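Putative uncharacterized protein (Ustilago maydis, PDB 4GNX) binds single-stranded DNA as part of replication protein A, using OB-fold domains, and so probably serves in DNA replication. Local coordinates at residues Glu37-Ser42 / Gly56-Val61; Val61-Pro66 / Phe99-Glu104; Ser77-Asn82 / Tyr95-Glu100. One frame throughout, in Å; residues are numbered along the deposited sequence.

Interaction 1 (Glu37-Ser42 / Gly56-Val61). With nucleotides of chain G.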
loop_
_atom_site.group_PDB
_atom_site.type_symbol
_atom_site.label_atom_id
_atom_site.label_comp_id
_atom_site.label_asym_id
_atom_site.label_seq_id
_atom_site.Cartn_x
_atom_site.Cartn_y
_atom_site.Cartn_z
ATOM N N GLU C 37 14.247 22.729 15.562
ATOM C CA GLU C 37 14.525 21.906 16.742
ATOM C C GLU C 37 13.633 22.439 17.861
ATOM O O GLU C 37 13.878 23.528 18.378
ATOM C CB GLU C 37 16.011 21.984 17.127
ATOM C CG GLU C 37 16.385 21.365 18.465
ATOM C CD GLU C 37 16.527 22.393 19.575
ATOM O OE1 GLU C 37 15.874 22.218 20.626
ATOM O OE2 GLU C 37 17.289 23.375 19.397
ATOM N N GLY C 38 12.589 21.697 18.225
ATOM C CA GLY C 38 11.629 22.203 19.206
ATOM C C GLY C 38 10.684 21.174 19.773
ATOM O O GLY C 38 11.007 19.985 19.830
ATOM N N LYS C 39 9.506 21.635 20.187
ATOM C CA LYS C 39 8.508 20.744 20.778
ATOM C C LYS C 39 7.057 21.038 20.394
ATOM O O LYS C 39 6.703 22.155 20.016
ATOM C CB LYS C 39 8.652 20.681 22.302
ATOM C CG LYS C 39 8.391 21.984 23.040
ATOM C CD LYS C 39 8.402 21.739 24.540
ATOM C CE LYS C 39 8.539 23.028 25.331
ATOM N NZ LYS C 39 8.188 22.795 26.760
ATOM N N LEU C 40 6.223 20.013 20.511
ATOM C CA LEU C 40 4.819 20.132 20.177
ATOM C C LEU C 40 3.983 19.011 20.767
ATOM O O LEU C 40 4.502 18.008 21.257
ATOM C CB LEU C 40 4.636 20.133 18.667
ATOM C CG LEU C 40 4.869 18.818 17.929
ATOM C CD1 LEU C 40 3.610 17.971 17.875
ATOM C CD2 LEU C 40 5.344 19.126 16.519
ATOM N N PHE C 41 2.677 19.190 20.712
ATOM C CA PHE C 41 1.779 18.135 21.102
ATOM C C PHE C 41 0.487 18.396 20.371
ATOM O O PHE C 41 0.299 19.457 19.765
ATOM C CB PHE C 41 1.541 18.137 22.613
ATOM C CG PHE C 41 0.452 19.066 23.042
ATOM C CD1 PHE C 41 -0.776 18.567 23.467
ATOM C CD2 PHE C 41 0.628 20.448 22.988
ATOM C CE1 PHE C 41 -1.801 19.431 23.849
ATOM C CE2 PHE C 41 -0.391 21.309 23.382
ATOM C CZ PHE C 41 -1.605 20.804 23.809
ATOM N N SER C 42 -0.413 17.437 20.435
ATOM C CA SER C 42 -1.680 17.622 19.801
ATOM C C SER C 42 -2.770 16.896 20.524
ATOM O O SER C 42 -2.549 15.959 21.279
ATOM C CB SER C 42 -1.632 17.145 18.358
ATOM O OG SER C 42 -1.495 15.741 18.320
ATOM N N GLY C 56 -0.302 22.322 19.555
ATOM C CA GLY C 56 0.435 23.412 20.144
ATOM C C GLY C 56 1.908 23.215 19.909
ATOM O O GLY C 56 2.398 22.090 20.038
ATOM N N PHE C 57 2.602 24.302 19.566
ATOM C CA PHE C 57 4.040 24.291 19.363
ATOM C C PHE C 57 4.781 25.087 20.439
ATOM O O PHE C 57 4.257 26.065 20.978
ATOM C CB PHE C 57 4.375 24.866 18.000
ATOM C CG PHE C 57 3.993 23.988 16.847
ATOM C CD1 PHE C 57 4.875 23.019 16.368
ATOM C CD2 PHE C 57 2.769 24.151 16.206
ATOM C CE1 PHE C 57 4.539 22.217 15.287
ATOM C CE2 PHE C 57 2.426 23.347 15.125
ATOM C CZ PHE C 57 3.317 22.382 14.664
ATOM N N ASN C 58 6.004 24.648 20.739
ATOM C CA ASN C 58 6.897 25.285 21.712
ATOM C C ASN C 58 6.238 25.861 22.972
ATOM O O ASN C 58 5.888 25.106 23.881
ATOM C CB ASN C 58 7.784 26.296 20.997
ATOM C CG ASN C 58 8.363 25.726 19.719
ATOM O OD1 ASN C 58 8.867 24.595 19.695
ATOM N ND2 ASN C 58 8.265 26.490 18.638
ATOM N N ASP C 59 6.052 27.175 23.026
ATOM C CA ASP C 59 5.472 27.804 24.217
ATOM C C ASP C 59 4.007 27.413 24.516
ATOM O O ASP C 59 3.583 27.357 25.680
ATOM C CB ASP C 59 5.690 29.320 24.181
ATOM C CG ASP C 59 7.160 29.697 24.373
ATOM O OD1 ASP C 59 7.455 30.854 24.754
ATOM O OD2 ASP C 59 8.029 28.822 24.153
ATOM N N ALA C 60 3.254 27.105 23.470
ATOM C CA ALA C 60 1.887 26.622 23.635
ATOM C C ALA C 60 1.799 25.306 24.437
ATOM O O ALA C 60 0.773 25.037 25.078
ATOM C CB ALA C 60 1.216 26.473 22.281
ATOM N N VAL C 61 2.864 24.500 24.395
ATOM C CA VAL C 61 2.904 23.248 25.147
ATOM C C VAL C 61 2.910 23.550 26.636
ATOM O O VAL C 61 2.140 22.964 27.405
ATOM C CB VAL C 61 4.152 22.398 24.838
ATOM C CG1 VAL C 61 4.122 21.102 25.636
ATOM C CG2 VAL C 61 4.243 22.099 23.357
ATOM P P DT G 2 5.799 25.037 7.559
ATOM O OP1 DT G 2 6.532 24.932 6.271
ATOM O OP2 DT G 2 4.529 24.285 7.738
ATOM O "O5'" DT G 2 6.830 24.621 8.703
ATOM C "C5'" DT G 2 6.427 23.788 9.807
ATOM C "C4'" DT G 2 7.627 23.424 10.650
ATOM O "O4'" DT G 2 7.888 24.465 11.619
ATOM C "C3'" DT G 2 7.470 22.133 11.448
ATOM O "O3'" DT G 2 8.722 21.451 11.505
ATOM C "C2'" DT G 2 7.024 22.611 12.817
ATOM C "C1'" DT G 2 7.636 24.001 12.942
ATOM N N1 DT G 2 6.757 24.984 13.608
ATOM C C2 DT G 2 7.246 25.671 14.697
ATOM O O2 DT G 2 8.375 25.511 15.135
ATOM N N3 DT G 2 6.359 26.559 15.258
ATOM C C4 DT G 2 5.064 26.818 14.850
ATOM O O4 DT G 2 4.387 27.648 15.453
ATOM C C5 DT G 2 4.615 26.056 13.703
ATOM C C7 DT G 2 3.228 26.269 13.185
ATOM C C6 DT G 2 5.473 25.186 13.152
ATOM P P DT G 3 8.900 20.041 10.773
ATOM O OP1 DT G 3 10.363 19.878 10.573
ATOM O OP2 DT G 3 7.977 19.899 9.623
ATOM O "O5'" DT G 3 8.458 19.007 11.899
ATOM C "C5'" DT G 3 9.406 18.599 12.900
ATOM C "C4'" DT G 3 8.948 17.317 13.550
ATOM O "O4'" DT G 3 7.568 17.466 13.951
ATOM C "C3'" DT G 3 9.000 16.084 12.647
ATOM O "O3'" DT G 3 9.552 14.997 13.397
ATOM C "C2'" DT G 3 7.544 15.840 12.290
ATOM C "C1'" DT G 3 6.843 16.324 13.540
ATOM N N1 DT G 3 5.433 16.721 13.364
ATOM C C2 DT G 3 4.462 15.870 13.846
ATOM O O2 DT G 3 4.717 14.804 14.384
ATOM N N3 DT G 3 3.174 16.308 13.659
ATOM C C4 DT G 3 2.771 17.490 13.063
ATOM O O4 DT G 3 1.574 17.752 12.976
ATOM C C5 DT G 3 3.845 18.341 12.588
ATOM C C7 DT G 3 3.509 19.641 11.929
ATOM C C6 DT G 3 5.104 17.918 12.763
#
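The beta hairpin of strands 39-46 and 51-57 belongs to the first OB fold of the chain, and it meets the bound single-stranded DNA on its face with Leu-40 and Phe-57. Phe-41 and Gly-56 form an antiparallel hydrogen-bonded pair: Phe-41 N reaches Gly-56 O at 3.0 Å, and Gly-56 N reaches Phe-41 O at 2.9 Å. Leu-40 and Phe-57 make the next, non-hydrogen-bonded pair. Asn-58, just past the strand, grips Lys-39 with two hydrogen bonds. Asn-58 N donates to Lys-39 O at 2.7 Å, from above the carbonyl plane. Asn-58 OD1 of the side chain receives Lys-39 N at 3.1 Å in a nearly straight bond (174°). Phe-57 CG sits beside its own backbone N (chi1 -71°). The ring then lies with one face against the base of DT2 of chain G, whose C5 is over the ring centre. The methyl C7 of DT3 of chain G comes to the ring edge, 3.9 Å from Phe-57 CZ. Leu-40 lies alongside, its CD2 3.4 Å from Phe-57 CE1. On the other face, Phe-41 CD2 slides past Val-61 CG2 at 4.0 Å. Strand 17-30 bonds to the backbone of Leu-40, Thr-98 of strand 95-99 touches Phe-57, and Lys-39 NZ bridges to Asp-62 on helix 59-64.

Interaction 2 (Val61-Pro66 / Phe99-Glu104)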
loop_
_atom_site.group_PDB
_atom_site.type_symbol
_atom_site.label_atom_id
_atom_site.label_comp_id
_atom_site.label_asym_id
_atom_site.label_seq_id
_atom_site.Cartn_x
_atom_site.Cartn_y
_atom_site.Cartn_z
ATOM N N VAL C 61 2.864 24.500 24.395
ATOM C CA VAL C 61 2.904 23.248 25.147
ATOM C C VAL C 61 2.910 23.550 26.636
ATOM O O VAL C 61 2.140 22.964 27.405
ATOM C CB VAL C 61 4.152 22.398 24.838
ATOM C CG1 VAL C 61 4.122 21.102 25.636
ATOM C CG2 VAL C 61 4.243 22.099 23.357
ATOM N N ASP C 62 3.782 24.471 27.034
ATOM C CA ASP C 62 3.903 24.858 28.426
ATOM C C ASP C 62 2.579 25.386 28.936
ATOM O O ASP C 62 2.157 25.073 30.050
ATOM C CB ASP C 62 4.974 25.931 28.563
ATOM C CG ASP C 62 6.325 25.485 28.017
ATOM O OD1 ASP C 62 6.923 24.531 28.570
ATOM O OD2 ASP C 62 6.799 26.114 27.046
ATOM N N ARG C 63 1.921 26.165 28.092
ATOM C CA ARG C 63 0.685 26.807 28.459
ATOM C C ARG C 63 -0.502 25.849 28.532
ATOM O O ARG C 63 -1.317 25.945 29.448
ATOM C CB ARG C 63 0.398 27.965 27.503
ATOM C CG ARG C 63 1.388 29.103 27.645
ATOM C CD ARG C 63 1.075 30.293 26.756
ATOM N NE ARG C 63 -0.249 30.865 26.999
ATOM C CZ ARG C 63 -1.163 31.082 26.050
ATOM N NH1 ARG C 63 -0.900 30.790 24.778
ATOM N NH2 ARG C 63 -2.344 31.611 26.369
ATOM N N PHE C 64 -0.602 24.915 27.591
ATOM C CA PHE C 64 -1.831 24.130 27.478
ATOM C C PHE C 64 -1.743 22.628 27.706
ATOM O O PHE C 64 -2.765 21.996 27.999
ATOM C CB PHE C 64 -2.516 24.425 26.152
ATOM C CG PHE C 64 -2.737 25.887 25.916
ATOM C CD1 PHE C 64 -3.476 26.649 26.818
ATOM C CD2 PHE C 64 -2.198 26.514 24.809
ATOM C CE1 PHE C 64 -3.679 28.006 26.608
ATOM C CE2 PHE C 64 -2.407 27.865 24.592
ATOM C CZ PHE C 64 -3.145 28.611 25.492
ATOM N N TYR C 65 -0.546 22.054 27.578
ATOM C CA TYR C 65 -0.415 20.613 27.750
ATOM C C TYR C 65 -0.956 20.189 29.111
ATOM O O TYR C 65 -1.790 19.281 29.178
ATOM C CB TYR C 65 1.011 20.093 27.546
ATOM C CG TYR C 65 1.067 18.580 27.598
ATOM C CD1 TYR C 65 0.779 17.815 26.463
ATOM C CD2 TYR C 65 1.367 17.908 28.784
ATOM C CE1 TYR C 65 0.813 16.426 26.501
ATOM C CE2 TYR C 65 1.397 16.521 28.832
ATOM C CZ TYR C 65 1.120 15.785 27.690
ATOM O OH TYR C 65 1.149 14.408 27.727
ATOM N N PRO C 66 -0.503 20.855 30.196
ATOM C CA PRO C 66 -1.029 20.488 31.509
ATOM C C PRO C 66 -2.531 20.713 31.570
ATOM O O PRO C 66 -3.250 19.916 32.156
ATOM C CB PRO C 66 -0.315 21.455 32.455
ATOM C CG PRO C 66 0.914 21.868 31.727
ATOM C CD PRO C 66 0.485 21.945 30.297
ATOM N N PHE C 99 -2.772 26.266 18.186
ATOM C CA PHE C 99 -2.814 27.168 19.308
ATOM C C PHE C 99 -1.742 28.236 19.161
ATOM O O PHE C 99 -0.549 27.939 19.034
ATOM C CB PHE C 99 -2.609 26.414 20.614
ATOM C CG PHE C 99 -3.632 25.356 20.875
ATOM C CD1 PHE C 99 -4.967 25.538 20.507
ATOM C CD2 PHE C 99 -3.271 24.184 21.540
ATOM C CE1 PHE C 99 -5.920 24.559 20.768
ATOM C CE2 PHE C 99 -4.216 23.202 21.803
ATOM C CZ PHE C 99 -5.544 23.392 21.421
ATOM N N GLU C 100 -2.201 29.480 19.163
ATOM C CA GLU C 100 -1.330 30.645 19.238
ATOM C C GLU C 100 -1.299 31.161 20.688
ATOM O O GLU C 100 -2.012 30.647 21.555
ATOM C CB GLU C 100 -1.795 31.726 18.246
ATOM C CG GLU C 100 -3.298 32.003 18.272
ATOM C CD GLU C 100 -3.770 32.960 17.180
ATOM O OE1 GLU C 100 -2.944 33.742 16.645
ATOM O OE2 GLU C 100 -4.984 32.937 16.862
ATOM N N ASN C 101 -0.469 32.164 20.952
ATOM C CA ASN C 101 -0.371 32.708 22.300
ATOM C C ASN C 101 -1.630 33.402 22.817
ATOM O O ASN C 101 -1.883 33.402 24.017
ATOM C CB ASN C 101 0.866 33.588 22.453
ATOM C CG ASN C 101 2.115 32.776 22.722
ATOM O OD1 ASN C 101 3.229 33.274 22.585
ATOM N ND2 ASN C 101 1.934 31.508 23.108
ATOM N N SER C 102 -2.430 33.953 21.910
ATOM C CA SER C 102 -3.708 34.564 22.279
ATOM C C SER C 102 -4.805 33.545 22.665
ATOM O O SER C 102 -5.923 33.934 23.020
ATOM C CB SER C 102 -4.215 35.433 21.127
ATOM O OG SER C 102 -5.062 34.688 20.263
ATOM N N THR C 103 -4.490 32.255 22.582
ATOM C CA THR C 103 -5.504 31.213 22.703
ATOM C C THR C 103 -6.065 31.086 24.126
ATOM O O THR C 103 -5.320 30.981 25.101
ATOM C CB THR C 103 -4.996 29.857 22.153
ATOM O OG1 THR C 103 -4.856 29.949 20.734
ATOM C CG2 THR C 103 -5.968 28.722 22.450
ATOM N N GLU C 104 -7.394 31.113 24.209
ATOM C CA GLU C 104 -8.137 30.983 25.454
ATOM C C GLU C 104 -8.707 29.577 25.582
ATOM O O GLU C 104 -9.471 29.124 24.718
ATOM C CB GLU C 104 -9.299 31.983 25.478
ATOM C CG GLU C 104 -8.926 33.430 25.780
ATOM C CD GLU C 104 -9.193 33.837 27.231
ATOM O OE1 GLU C 104 -9.311 32.953 28.118
ATOM O OE2 GLU C 104 -9.286 35.057 27.493
#
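Helix 59-64 of the first OB fold, which follows the hairpin of strands 39-46 and 51-57, packs here against the loop between strands 95-99 and 104-107. That loop holds a type I beta turn from Glu-100 to Thr-103, closed by Thr-103 N to Glu-100 O at 3.1 Å. The close-packed part is Phe-64, which is buried. Its CG lies beside the backbone N (chi1 -53°), and the ring points into the loop. Phe-64 CD2 meets Phe-99 CD2 at 4.2 Å. The two rings cross obliquely, with centroids 5.6 Å apart and planes at 68°. Phe-64 CZ also lies 4.0 Å from Thr-103 CB. The looser side faces solvent, where Arg-63 bends at chi3 (59°) to reach across to the exposed turn around Asn-101. Its NH1 makes a weak hydrogen bond to Glu-100 O, which lies at the guanidinium edge. Phe-64 CZ lies against one face of the guanidinium, off its centre, and Arg-63 CB lies over the centre of the Phe-64 ring. Thr-103 OG1 is hydrogen-bonded to Lys-78 O. Arg-63 NH2 donates to Thr-103 O at 3.3 Å, in the plane of that carbonyl, while the oxygen lies somewhat out of the guanidinium plane.

Interaction 3 (Ser77-Asn82 / Tyr95-Glu100)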
loop_
_atom_site.group_PDB
_atom_site.type_symbol
_atom_site.label_atom_id
_atom_site.label_comp_id
_atom_site.label_asym_id
_atom_site.label_seq_id
_atom_site.Cartn_x
_atom_site.Cartn_y
_atom_site.Cartn_z
ATOM N N SER C 77 -10.884 29.018 22.200
ATOM C CA SER C 77 -11.156 30.292 21.555
ATOM C C SER C 77 -9.891 30.991 21.087
ATOM O O SER C 77 -8.866 30.962 21.765
ATOM C CB SER C 77 -11.885 31.210 22.542
ATOM O OG SER C 77 -12.601 32.218 21.863
ATOM N N LYS C 78 -9.990 31.628 19.924
ATOM C CA LYS C 78 -8.956 32.528 19.397
ATOM C C LYS C 78 -7.652 31.802 19.076
ATOM O O LYS C 78 -6.591 32.094 19.645
ATOM C CB LYS C 78 -8.739 33.731 20.328
ATOM C CG LYS C 78 -8.814 35.058 19.601
ATOM C CD LYS C 78 -9.599 36.083 20.413
ATOM C CE LYS C 78 -9.781 37.409 19.665
ATOM N NZ LYS C 78 -10.506 37.234 18.371
ATOM N N ALA C 79 -7.782 30.858 18.143
ATOM C CA ALA C 79 -6.712 30.019 17.606
ATOM C C ALA C 79 -6.806 29.982 16.068
ATOM O O ALA C 79 -7.858 30.270 15.503
ATOM C CB ALA C 79 -6.845 28.621 18.170
ATOM N N ARG C 80 -5.714 29.628 15.393
ATOM C CA ARG C 80 -5.698 29.611 13.925
ATOM C C ARG C 80 -6.319 28.334 13.377
ATOM O O ARG C 80 -6.132 27.251 13.922
ATOM C CB ARG C 80 -4.278 29.806 13.355
ATOM C CG ARG C 80 -3.475 30.895 14.060
ATOM C CD ARG C 80 -2.562 31.770 13.184
ATOM N NE ARG C 80 -1.877 32.756 14.042
ATOM C CZ ARG C 80 -0.975 33.654 13.648
ATOM N NH1 ARG C 80 -0.601 33.741 12.373
ATOM N NH2 ARG C 80 -0.437 34.476 14.549
ATOM N N VAL C 81 -7.085 28.486 12.304
ATOM C CA VAL C 81 -7.565 27.352 11.536
ATOM C C VAL C 81 -6.639 27.192 10.349
ATOM O O VAL C 81 -6.479 28.116 9.539
ATOM C CB VAL C 81 -8.974 27.562 10.982
ATOM C CG1 VAL C 81 -9.409 26.316 10.241
ATOM C CG2 VAL C 81 -9.948 27.911 12.087
ATOM N N ASN C 82 -6.056 26.004 10.264
ATOM C CA ASN C 82 -5.058 25.674 9.274
ATOM C C ASN C 82 -5.481 24.536 8.404
ATOM O O ASN C 82 -6.387 23.802 8.763
ATOM C CB ASN C 82 -3.795 25.241 9.983
ATOM C CG ASN C 82 -2.898 26.397 10.280
ATOM O OD1 ASN C 82 -2.812 27.353 9.496
ATOM N ND2 ASN C 82 -2.213 26.329 11.413
ATOM N N TYR C 95 -9.622 20.927 7.647
ATOM C CA TYR C 95 -8.871 21.853 8.495
ATOM C C TYR C 95 -8.338 21.233 9.799
ATOM O O TYR C 95 -8.743 20.131 10.189
ATOM C CB TYR C 95 -9.716 23.095 8.799
ATOM C CG TYR C 95 -10.208 23.826 7.560
ATOM C CD1 TYR C 95 -9.315 24.240 6.581
ATOM C CD2 TYR C 95 -11.566 24.111 7.382
ATOM C CE1 TYR C 95 -9.749 24.897 5.455
ATOM C CE2 TYR C 95 -12.016 24.777 6.259
ATOM C CZ TYR C 95 -11.102 25.167 5.298
ATOM O OH TYR C 95 -11.539 25.832 4.173
ATOM N N GLU C 96 -7.387 21.931 10.424
ATOM C CA GLU C 96 -7.034 21.720 11.832
ATOM C C GLU C 96 -6.743 23.038 12.566
ATOM O O GLU C 96 -6.696 24.108 11.941
ATOM C CB GLU C 96 -5.928 20.665 12.035
ATOM C CG GLU C 96 -4.685 20.783 11.173
ATOM C CD GLU C 96 -3.922 19.454 11.028
ATOM O OE1 GLU C 96 -2.677 19.512 10.872
ATOM O OE2 GLU C 96 -4.543 18.350 11.037
ATOM N N ILE C 97 -6.591 22.961 13.890
ATOM C CA ILE C 97 -6.363 24.144 14.711
ATOM C C ILE C 97 -4.948 24.207 15.257
ATOM O O ILE C 97 -4.409 23.202 15.713
ATOM C CB ILE C 97 -7.308 24.153 15.900
ATOM C CG1 ILE C 97 -8.750 24.366 15.436
ATOM C CG2 ILE C 97 -6.872 25.197 16.920
ATOM C CD1 ILE C 97 -9.770 23.990 16.492
ATOM N N THR C 98 -4.347 25.389 15.222
ATOM C CA THR C 98 -3.057 25.594 15.880
ATOM C C THR C 98 -3.209 26.630 16.988
ATOM O O THR C 98 -3.718 27.726 16.767
ATOM C CB THR C 98 -1.942 26.053 14.916
ATOM O OG1 THR C 98 -2.104 25.425 13.645
ATOM C CG2 THR C 98 -0.581 25.682 15.457
ATOM N N PHE C 99 -2.772 26.266 18.186
ATOM C CA PHE C 99 -2.814 27.168 19.308
ATOM C C PHE C 99 -1.742 28.236 19.161
ATOM O O PHE C 99 -0.549 27.939 19.034
ATOM C CB PHE C 99 -2.609 26.414 20.614
ATOM C CG PHE C 99 -3.632 25.356 20.875
ATOM C CD1 PHE C 99 -4.967 25.538 20.507
ATOM C CD2 PHE C 99 -3.271 24.184 21.540
ATOM C CE1 PHE C 99 -5.920 24.559 20.768
ATOM C CE2 PHE C 99 -4.216 23.202 21.803
ATOM C CZ PHE C 99 -5.544 23.392 21.421
ATOM N N GLU C 100 -2.201 29.480 19.163
ATOM C CA GLU C 100 -1.330 30.645 19.238
ATOM C C GLU C 100 -1.299 31.161 20.688
ATOM O O GLU C 100 -2.012 30.647 21.555
ATOM C CB GLU C 100 -1.795 31.726 18.246
ATOM C CG GLU C 100 -3.298 32.003 18.272
ATOM C CD GLU C 100 -3.770 32.960 17.180
ATOM O OE1 GLU C 100 -2.944 33.742 16.645
ATOM O OE2 GLU C 100 -4.984 32.937 16.862
#
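Four backbone hydrogen bonds join strands 80-83 and 95-99, an antiparallel hairpin at one edge of the first OB fold. Arg-80 N reaches Thr-98 O at 3.1 Å, and Thr-98 N reaches Arg-80 O at 2.9 Å. Asn-82 N meets Glu-96 O at 2.6 Å along the carbonyl axis, in a nearly straight bond (177°). Glu-96 N returns to Asn-82 O at 2.7 Å, from above its carbonyl plane. Val-81 and Ile-97 are the non-hydrogen-bonded pair between them. On the face of Val-81 and Ile-97 the contacts are apolar. Val-81 CG1 lies 3.5 Å from Tyr-95 CB, and Ala-79 CB lies 3.6 Å from Ile-97 CG2. The face of Arg-80, Asn-82 and Thr-98 is polar. Asn-82 ND2 donates to Thr-98 OG1, which lies near the amide plane. Arg-80 bends at chi2 and crosses Glu-100 at about a right angle. Arg-80 NE bonds to Glu-100 OE1 at 3.0 Å in a salt bridge, with a weak bond from Arg-80 NH2 to the same OE1 at 3.3 Å. OE1 lies near the guanidinium plane but is met from above the carboxylate plane, and the two planes are 61° apart. Further out, Ile-97 bonds through its backbone to Lys-53 and Thr-55 of strand 51-57. Glu-96 OE1 is held by Lys-85 N, and Thr-98 touches Phe-57. Arg-80 NH1 makes a long, weak ion pair with a phosphate of the bound DNA. Glu-100 probably offsets part of the arginine charge and, through NE and NH2, helps fix the guanidinium, whose link to that phosphate is weak.

From the N terminus, interaction 1 closes first, completing the hairpin of strands 39-46 and 51-57. Interaction 2 opens at Val-61, which both share, so helix 59-64 passes directly from one contact to the other. It closes a much longer loop, ending at 99-104. Interaction 3 opens at 77-82, within that loop, and ends on 95-100, overlapping interaction 2 at Phe-99 and Glu-100. The hairpin is thus nested in the larger closure except for these shared residues. A probable hydrogen bond from Glu-104 N to Ser-77 O joins the end of interaction 2 to the start of interaction 3. Phe-99 also packs on Phe-41 and Gly-56, tying the helix and both hairpins into one OB fold.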